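Local structure of sugar isomerase (Sinorhizobium meliloti, 3QC0) at residues E5-Q17 and A244-R258. The protein binds zinc in a xylose isomerase-like TIM barrel and probably interconverts sugars, though its substrate is not established. Residues are numbered along the deposited sequence; the frame is centred on the assembly and turned at random. Where two conformers were deposited one is given.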
ATOM      1  N   GLU A   5     -19.026 -21.548 -15.590  1.00 40.82           N
ATOM      2  CA  GLU A   5     -18.945 -22.018 -14.222  1.00 38.51           C
ATOM      3  C   GLU A   5     -17.797 -21.288 -13.506  1.00 35.26           C
ATOM      4  O   GLU A   5     -16.717 -21.121 -14.073  1.00 35.28           O
ATOM      5  CB  GLU A   5     -18.632 -23.506 -14.164  1.00 39.29           C
ATOM      6  N   GLY A   6     -18.054 -20.919 -12.261  1.00 31.71           N
ATOM      7  CA  GLY A   6     -17.048 -20.293 -11.362  1.00 29.21           C
ATOM      8  C   GLY A   6     -16.738 -18.815 -11.519  1.00 27.66           C
ATOM      9  O   GLY A   6     -15.760 -18.354 -10.932  1.00 26.79           O
ATOM     10  N   LEU A   7     -17.499 -18.100 -12.341  1.00 26.82           N
ATOM     11  CA  LEU A   7     -17.318 -16.674 -12.594  1.00 25.60           C
ATOM     12  C   LEU A   7     -18.498 -15.869 -12.029  1.00 24.70           C
ATOM     13  O   LEU A   7     -19.668 -16.181 -12.277  1.00 24.73           O
ATOM     14  CB  LEU A   7     -17.173 -16.393 -14.092  1.00 26.20           C
ATOM     15  CG  LEU A   7     -16.915 -14.947 -14.526  1.00 25.52           C
ATOM     16  CD1 LEU A   7     -15.630 -14.398 -13.834  1.00 24.72           C
ATOM     17  CD2 LEU A   7     -16.820 -14.832 -16.046  1.00 27.17           C
ATOM     18  N   SER A   8     -18.192 -14.807 -11.293  1.00 23.22           N
ATOM     19  CA  SER A   8     -19.151 -13.828 -10.813  1.00 22.48           C
ATOM     20  C   SER A   8     -18.722 -12.458 -11.309  1.00 22.57           C
ATOM     21  O   SER A   8     -17.511 -12.204 -11.461  1.00 22.12           O
ATOM     22  CB  SER A   8     -19.190 -13.881  -9.275  1.00 22.78           C
ATOM     23  OG  SER A   8     -20.099 -12.946  -8.753  1.00 21.61           O
ATOM     24  N   ILE A   9     -19.667 -11.559 -11.537  1.00 21.48           N
ATOM     25  CA  ILE A   9     -19.356 -10.177 -11.907  1.00 21.17           C
ATOM     26  C   ILE A   9     -19.813  -9.252 -10.783  1.00 20.46           C
ATOM     27  O   ILE A   9     -20.987  -9.185 -10.434  1.00 21.05           O
ATOM     28  CB  ILE A   9     -20.019  -9.752 -13.240  1.00 21.13           C
ATOM     29  CG1 ILE A   9     -19.596 -10.688 -14.384  1.00 22.21           C
ATOM     30  CG2 ILE A   9     -19.731  -8.272 -13.555  1.00 22.62           C
ATOM     31  CD1 ILE A   9     -18.149 -10.635 -14.830  1.00 22.39           C
ATOM     32  N   ASN A  10     -18.856  -8.550 -10.173  1.00 20.19           N
ATOM     33  CA  ASN A  10     -19.181  -7.463  -9.275  1.00 18.97           C
ATOM     34  C   ASN A  10     -19.678  -6.341 -10.178  1.00 20.19           C
ATOM     35  O   ASN A  10     -19.006  -5.971 -11.139  1.00 20.41           O
ATOM     36  CB  ASN A  10     -17.956  -7.067  -8.446  1.00 17.97           C
ATOM     37  CG  ASN A  10     -18.238  -5.985  -7.488  1.00 16.33           C
ATOM     38  OD1 ASN A  10     -18.618  -4.862  -7.889  1.00 19.92           O
ATOM     39  ND2 ASN A  10     -17.919  -6.241  -6.198  1.00 18.13           N
ATOM     40  N   LEU A  11     -20.873  -5.821  -9.906  1.00 20.92           N
ATOM     41  CA  LEU A  11     -21.512  -4.911 -10.841  1.00 21.72           C
ATOM     42  C   LEU A  11     -20.852  -3.553 -10.913  1.00 21.51           C
ATOM     43  O   LEU A  11     -21.145  -2.761 -11.778  1.00 22.69           O
ATOM     44  CB  LEU A  11     -22.993  -4.776 -10.488  1.00 21.74           C
ATOM     45  CG  LEU A  11     -23.778  -6.093 -10.526  1.00 22.47           C
ATOM     46  CD1 LEU A  11     -25.319  -5.833 -10.413  1.00 22.47           C
ATOM     47  CD2 LEU A  11     -23.472  -6.955 -11.747  1.00 22.64           C
ATOM     48  N   ALA A  12     -19.860  -3.289 -10.052  1.00 20.09           N
ATOM     49  CA  ALA A  12     -19.045  -2.095 -10.264  1.00 20.20           C
ATOM     50  C   ALA A  12     -18.361  -2.141 -11.624  1.00 19.95           C
ATOM     51  O   ALA A  12     -18.085  -1.109 -12.225  1.00 21.38           O
ATOM     52  CB  ALA A  12     -17.986  -1.957  -9.171  1.00 19.80           C
ATOM     53  N   THR A  13     -18.081  -3.337 -12.101  1.00 19.39           N
ATOM     54  CA  THR A  13     -17.366  -3.530 -13.363  1.00 20.44           C
ATOM     55  C   THR A  13     -18.057  -2.868 -14.553  1.00 22.66           C
ATOM     56  O   THR A  13     -17.384  -2.386 -15.475  1.00 23.16           O
ATOM     57  CB  THR A  13     -17.144  -5.028 -13.608  1.00 20.43           C
ATOM     58  OG1 THR A  13     -16.326  -5.517 -12.543  1.00 19.97           O
ATOM     59  CG2 THR A  13     -16.417  -5.339 -14.935  1.00 21.12           C
ATOM     60  N   ILE A  14     -19.389  -2.801 -14.489  1.00 23.57           N
ATOM     61  CA  ILE A  14     -20.174  -2.157 -15.573  1.00 24.40           C
ATOM     62  C   ILE A  14     -21.122  -1.116 -14.981  1.00 25.64           C
ATOM     63  O   ILE A  14     -22.277  -0.917 -15.450  1.00 26.13           O
ATOM     64  CB  ILE A  14     -20.915  -3.225 -16.472  1.00 24.84           C
ATOM     65  CG1 ILE A  14     -21.702  -4.222 -15.629  1.00 25.38           C
ATOM     66  CG2 ILE A  14     -19.899  -3.948 -17.408  1.00 24.15           C
ATOM     67  CD1 ILE A  14     -22.641  -5.159 -16.472  1.00 25.80           C
ATOM     68  N   ARG A  15     -20.647  -0.408 -13.962  1.00 26.39           N
ATOM     69  CA  ARG A  15     -21.495   0.488 -13.199  1.00 27.68           C
ATOM     70  C   ARG A  15     -21.892   1.746 -13.963  1.00 29.11           C
ATOM     71  O   ARG A  15     -22.927   2.323 -13.653  1.00 28.46           O
ATOM     72  CB  ARG A  15     -20.830   0.899 -11.869  1.00 28.50           C
ATOM     73  CG  ARG A  15     -19.532   1.661 -12.056  1.00 29.35           C
ATOM     74  CD  ARG A  15     -19.623   3.116 -11.752  1.00 34.49           C
ATOM     75  NE  ARG A  15     -20.014   3.364 -10.377  1.00 37.61           N
ATOM     76  CZ  ARG A  15     -20.277   4.578  -9.891  1.00 43.37           C
ATOM     77  NH1 ARG A  15     -20.170   5.658 -10.671  1.00 45.46           N
ATOM     78  NH2 ARG A  15     -20.646   4.725  -8.618  1.00 44.00           N
ATOM     79  N   GLU A  16     -21.081   2.176 -14.927  1.00 29.04           N
ATOM     80  CA  GLU A  16     -21.399   3.401 -15.669  1.00 31.17           C
ATOM     81  C   GLU A  16     -22.442   3.092 -16.745  1.00 31.07           C
ATOM     82  O   GLU A  16     -23.256   3.962 -17.096  1.00 30.92           O
ATOM     83  CB  GLU A  16     -20.154   4.039 -16.298  1.00 31.98           C
ATOM     84  CG  GLU A  16     -19.203   4.702 -15.278  1.00 34.54           C
ATOM     85  CD  GLU A  16     -19.818   5.917 -14.581  1.00 38.52           C
ATOM     86  OE1 GLU A  16     -20.551   6.703 -15.230  1.00 41.83           O
ATOM     87  OE2 GLU A  16     -19.558   6.120 -13.391  1.00 37.73           O
ATOM     88  N   GLN A  17     -22.434   1.843 -17.207  1.00 29.68           N
ATOM     89  CA  GLN A  17     -23.231   1.418 -18.366  1.00 29.54           C
ATOM     90  C   GLN A  17     -24.597   0.881 -18.008  1.00 29.79           C
ATOM     91  O   GLN A  17     -25.524   0.986 -18.807  1.00 30.33           O
ATOM     92  CB  GLN A  17     -22.490   0.319 -19.122  1.00 29.25           C
ATOM     93  CG  GLN A  17     -21.097   0.743 -19.615  1.00 28.02           C
ATOM     94  CD  GLN A  17     -19.948   0.302 -18.700  1.00 27.66           C
ATOM     95  OE1 GLN A  17     -20.007   0.476 -17.462  1.00 27.50           O
ATOM     96  NE2 GLN A  17     -18.912  -0.280 -19.304  1.00 27.24           N
ATOM     97  N   ALA A 244     -16.805 -18.944  -6.594  1.00 24.03           N
ATOM     98  CA  ALA A 244     -16.623 -18.232  -7.824  1.00 24.42           C
ATOM     99  C   ALA A 244     -15.628 -17.091  -7.635  1.00 23.55           C
ATOM    100  O   ALA A 244     -15.483 -16.531  -6.541  1.00 23.60           O
ATOM    101  CB  ALA A 244     -17.939 -17.678  -8.331  1.00 25.71           C
ATOM    102  N   GLN A 245     -14.959 -16.761  -8.725  1.00 22.54           N
ATOM    103  CA  GLN A 245     -14.065 -15.622  -8.747  1.00 21.10           C
ATOM    104  C   GLN A 245     -14.890 -14.447  -9.215  1.00 20.37           C
ATOM    105  O   GLN A 245     -15.537 -14.535 -10.268  1.00 21.43           O
ATOM    106  CB  GLN A 245     -12.893 -15.882  -9.694  1.00 21.93           C
ATOM    107  CG  GLN A 245     -12.044 -17.054  -9.262  1.00 22.56           C
ATOM    108  CD  GLN A 245     -10.928 -17.359 -10.252  1.00 24.85           C
ATOM    109  OE1 GLN A 245     -10.127 -16.489 -10.569  1.00 26.65           O
ATOM    110  NE2 GLN A 245     -10.874 -18.582 -10.740  1.00 25.49           N
ATOM    111  N   GLU A 246     -14.866 -13.365  -8.434  1.00 18.60           N
ATOM    112  CA  GLU A 246     -15.712 -12.209  -8.641  1.00 19.21           C
ATOM    113  C   GLU A 246     -14.925 -11.066  -9.283  1.00 18.51           C
ATOM    114  O   GLU A 246     -13.979 -10.532  -8.658  1.00 18.32           O
ATOM    115  CB  GLU A 246     -16.282 -11.793  -7.279  1.00 18.43           C
ATOM    116  CG  GLU A 246     -17.167 -10.558  -7.312  1.00 19.53           C
ATOM    117  CD  GLU A 246     -17.539 -10.111  -5.933  1.00 19.51           C
ATOM    118  OE1 GLU A 246     -18.035 -10.954  -5.148  1.00 19.09           O
ATOM    119  OE2 GLU A 246     -17.336  -8.924  -5.623  1.00 21.30           O
ATOM    120  N   VAL A 247     -15.250 -10.730 -10.521  1.00 20.06           N
ATOM    121  CA  VAL A 247     -14.590  -9.666 -11.252  1.00 19.00           C
ATOM    122  C   VAL A 247     -15.030  -8.297 -10.793  1.00 18.99           C
ATOM    123  O   VAL A 247     -16.173  -7.897 -10.927  1.00 19.68           O
ATOM    124  CB  VAL A 247     -14.807  -9.757 -12.744  1.00 19.56           C
ATOM    125  CG1 VAL A 247     -14.128  -8.575 -13.459  1.00 19.03           C
ATOM    126  CG2 VAL A 247     -14.344 -11.153 -13.238  1.00 19.10           C
ATOM    127  N   GLU A 248     -14.083  -7.565 -10.226  1.00 17.75           N
ATOM    128  CA  GLU A 248     -14.360  -6.252  -9.674  1.00 17.59           C
ATOM    129  C   GLU A 248     -13.334  -5.277 -10.225  1.00 17.18           C
ATOM    130  O   GLU A 248     -12.185  -5.218  -9.794  1.00 18.04           O
ATOM    131  CB  GLU A 248     -14.328  -6.279  -8.139  1.00 16.69           C
ATOM    132  CG  GLU A 248     -14.684  -4.949  -7.515  1.00 17.59           C
ATOM    133  CD  GLU A 248     -14.618  -4.976  -6.027  1.00 21.01           C
ATOM    134  OE1 GLU A 248     -13.816  -5.733  -5.501  1.00 17.45           O
ATOM    135  OE2 GLU A 248     -15.420  -4.268  -5.388  1.00 25.15           O
ATOM    136  N   ILE A 249     -13.750  -4.543 -11.246  1.00 17.84           N
ATOM    137  CA  ILE A 249     -12.916  -3.587 -11.960  1.00 18.53           C
ATOM    138  C   ILE A 249     -13.521  -2.186 -11.877  1.00 20.43           C
ATOM    139  O   ILE A 249     -14.668  -1.974 -12.257  1.00 21.81           O
ATOM    140  CB  ILE A 249     -12.745  -3.977 -13.454  1.00 19.73           C
ATOM    141  CG1 ILE A 249     -12.059  -5.340 -13.558  1.00 20.54           C
ATOM    142  CG2 ILE A 249     -11.936  -2.888 -14.207  1.00 20.08           C
ATOM    143  CD1 ILE A 249     -12.068  -6.018 -14.946  1.00 20.79           C
ATOM    144  N   PHE A 250     -12.747  -1.232 -11.386  1.00 19.66           N
ATOM    145  CA  PHE A 250     -13.049   0.190 -11.436  1.00 21.00           C
ATOM    146  C   PHE A 250     -12.111   0.799 -12.481  1.00 21.96           C
ATOM    147  O   PHE A 250     -10.901   0.838 -12.254  1.00 20.92           O
ATOM    148  CB  PHE A 250     -12.820   0.909 -10.084  1.00 19.91           C
ATOM    149  CG  PHE A 250     -13.390   0.209  -8.860  1.00 21.44           C
ATOM    150  CD1 PHE A 250     -14.488  -0.615  -8.910  1.00 23.74           C
ATOM    151  CD2 PHE A 250     -12.837   0.466  -7.616  1.00 23.40           C
ATOM    152  CE1 PHE A 250     -14.975  -1.241  -7.751  1.00 23.48           C
ATOM    153  CE2 PHE A 250     -13.328  -0.150  -6.468  1.00 23.77           C
ATOM    154  CZ  PHE A 250     -14.394  -1.026  -6.545  1.00 22.34           C
ATOM    155  N   SER A 251     -12.627   1.228 -13.634  1.00 24.15           N
ATOM    156  CA  SER A 251     -11.766   1.703 -14.736  1.00 25.05           C
ATOM    157  C   SER A 251     -12.389   2.894 -15.451  1.00 27.01           C
ATOM    158  O   SER A 251     -13.068   2.738 -16.478  1.00 27.29           O
ATOM    159  CB  SER A 251     -11.470   0.577 -15.720  1.00 25.06           C
ATOM    160  OG  SER A 251     -10.648   1.029 -16.807  1.00 24.43           O
ATOM    161  N   ALA A 252     -12.120   4.076 -14.929  1.00 27.99           N
ATOM    162  CA  ALA A 252     -12.805   5.284 -15.381  1.00 30.36           C
ATOM    163  C   ALA A 252     -12.488   5.610 -16.828  1.00 32.12           C
ATOM    164  O   ALA A 252     -13.352   6.148 -17.526  1.00 34.39           O
ATOM    165  CB  ALA A 252     -12.461   6.477 -14.490  1.00 30.22           C
ATOM    166  N   ASP A 253     -11.280   5.325 -17.276  1.00 32.27           N
ATOM    167  CA  ASP A 253     -10.843   5.758 -18.623  1.00 34.18           C
ATOM    168  C   ASP A 253     -10.778   4.644 -19.648  1.00 32.89           C
ATOM    169  O   ASP A 253     -10.438   4.902 -20.815  1.00 33.08           O
ATOM    170  CB  ASP A 253      -9.479   6.444 -18.518  1.00 35.31           C
ATOM    171  CG  ASP A 253      -9.578   7.832 -17.871  1.00 41.04           C
ATOM    172  OD1 ASP A 253     -10.698   8.427 -17.868  1.00 47.20           O
ATOM    173  OD2 ASP A 253      -8.532   8.334 -17.382  1.00 46.28           O
ATOM    174  N   ASN A 254     -11.134   3.424 -19.257  1.00 29.93           N
ATOM    175  CA  ASN A 254     -11.134   2.293 -20.167  1.00 28.56           C
ATOM    176  C   ASN A 254     -12.450   1.500 -20.087  1.00 28.71           C
ATOM    177  O   ASN A 254     -13.401   1.813 -20.816  1.00 27.81           O
ATOM    178  CB  ASN A 254      -9.886   1.407 -19.968  1.00 28.13           C
ATOM    179  CG  ASN A 254      -9.745   0.338 -21.024  1.00 27.23           C
ATOM    180  OD1 ASN A 254     -10.495   0.321 -22.011  1.00 28.44           O
ATOM    181  ND2 ASN A 254      -8.782  -0.565 -20.845  1.00 26.78           N
ATOM    182  N   TRP A 255     -12.563   0.527 -19.198  1.00 26.90           N
ATOM    183  CA  TRP A 255     -13.685  -0.426 -19.245  1.00 27.52           C
ATOM    184  C   TRP A 255     -15.034   0.212 -18.968  1.00 27.96           C
ATOM    185  O   TRP A 255     -16.043  -0.220 -19.559  1.00 28.09           O
ATOM    186  CB  TRP A 255     -13.434  -1.631 -18.332  1.00 27.08           C
ATOM    187  CG  TRP A 255     -12.170  -2.286 -18.721  1.00 25.59           C
ATOM    188  CD1 TRP A 255     -10.947  -2.200 -18.074  1.00 24.07           C
ATOM    189  CD2 TRP A 255     -11.950  -3.083 -19.878  1.00 25.02           C
ATOM    190  NE1 TRP A 255     -10.013  -2.892 -18.772  1.00 24.70           N
ATOM    191  CE2 TRP A 255     -10.576  -3.432 -19.892  1.00 25.70           C
ATOM    192  CE3 TRP A 255     -12.765  -3.503 -20.934  1.00 25.24           C
ATOM    193  CZ2 TRP A 255     -10.021  -4.230 -20.878  1.00 26.61           C
ATOM    194  CZ3 TRP A 255     -12.215  -4.289 -21.910  1.00 27.84           C
ATOM    195  CH2 TRP A 255     -10.865  -4.655 -21.883  1.00 26.94           C
ATOM    196  N   TRP A 256     -15.074   1.271 -18.175  1.00 28.05           N
ATOM    197  CA  TRP A 256     -16.343   1.958 -17.922  1.00 29.11           C
ATOM    198  C   TRP A 256     -16.815   2.767 -19.136  1.00 31.97           C
ATOM    199  O   TRP A 256     -17.953   3.210 -19.131  1.00 31.76           O
ATOM    200  CB  TRP A 256     -16.280   2.902 -16.715  1.00 27.97           C
ATOM    201  CG  TRP A 256     -16.294   2.189 -15.381  1.00 27.32           C
ATOM    202  CD1 TRP A 256     -16.508   0.865 -15.161  1.00 28.00           C
ATOM    203  CD2 TRP A 256     -16.098   2.786 -14.100  1.00 23.08           C
ATOM    204  NE1 TRP A 256     -16.465   0.596 -13.803  1.00 28.35           N
ATOM    205  CE2 TRP A 256     -16.214   1.759 -13.132  1.00 25.18           C
ATOM    206  CE3 TRP A 256     -15.840   4.078 -13.670  1.00 26.31           C
ATOM    207  CZ2 TRP A 256     -16.067   1.995 -11.773  1.00 23.01           C
ATOM    208  CZ3 TRP A 256     -15.699   4.321 -12.326  1.00 25.59           C
ATOM    209  CH2 TRP A 256     -15.827   3.271 -11.383  1.00 22.66           C
ATOM    210  N   LYS A 257     -15.926   2.976 -20.105  1.00 33.96           N
ATOM    211  CA  LYS A 257     -16.246   3.752 -21.317  0.56 36.42           C
ATOM    212  C   LYS A 257     -16.575   2.842 -22.498  1.00 37.27           C
ATOM    213  O   LYS A 257     -16.827   3.330 -23.621  1.00 36.87           O
ATOM    214  CB  LYS A 257     -15.077   4.675 -21.672  0.56 37.08           C
ATOM    215  CG  LYS A 257     -14.914   5.869 -20.738  0.56 39.28           C
ATOM    216  CD  LYS A 257     -13.744   6.762 -21.155  0.56 41.89           C
ATOM    217  CE  LYS A 257     -13.812   8.121 -20.455  0.56 43.48           C
ATOM    218  NZ  LYS A 257     -12.630   8.975 -20.745  0.56 44.67           N
ATOM    219  N   ARG A 258     -16.587   1.529 -22.273  1.00 35.57           N
ATOM    220  CA  ARG A 258     -16.826   0.560 -23.337  1.00 36.64           C
ATOM    221  C   ARG A 258     -18.201  -0.113 -23.209  1.00 35.80           C
ATOM    222  O   ARG A 258     -18.786  -0.121 -22.134  1.00 32.45           O
ATOM    223  CB  ARG A 258     -15.701  -0.472 -23.339  1.00 35.75           C
ATOM    224  CG  ARG A 258     -14.379   0.175 -23.774  1.00 38.36           C
ATOM    225  CD  ARG A 258     -13.162  -0.604 -23.440  1.00 40.54           C
ATOM    226  NE  ARG A 258     -12.965  -1.768 -24.282  1.00 42.71           N
ATOM    227  CZ  ARG A 258     -11.784  -2.331 -24.522  1.00 43.78           C
ATOM    228  NH1 ARG A 258     -10.678  -1.850 -23.972  1.00 44.93           N
ATOM    229  NH2 ARG A 258     -11.705  -3.393 -25.311  1.00 44.29           N
TER
HETATM  230  O   HOH W   1     -13.606 -20.014 -10.338  1.00 31.50           O
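The W256 indole lies flat between R15 and the backbone of its own segment: R15 CD rests over one face, 3.8 Å from the centroid of the six-membered ring, and S251 N covers the other. Its rim fits a notch in the 3-10 turn 11-13, where W256 NE1 donates to A12 O (2.8 Å) and T13 O meets the ring edge in plane. An alanine in place of W256 would probably open a gap under R15 and take one donor from A12 O. The methyl of A12 butts against the edge of the F250 ring (CB to CE1, 3.4 Å). Q17, its chain turned about CB-CG (chi2 98°), reaches R258 O through NE2 (2.8 Å). T13 OG1 plugs the corner where the strands part, accepting from I249 N (3.0 Å). N10 fits a corner between two glutamates: its ND2 bonds OE2 of E246 (2.8 Å), whose OE1 is held by T62, while its amide stacks on the carboxylate of E248, a zinc ligand with E142, D177 and H204. On the sheet face opposite S8 and E246, L7 CD1 nests against V247 CG2 (3.5 Å). Backbone hydrogen bonds from G6 to N10 join strand 7-10 in parallel to strand 245-247, the first and last strands, closing the eight-stranded TIM barrel. Strands 34-36 and 200-205 flank the pair, and helix 260-274 packs outside on L7 and V247.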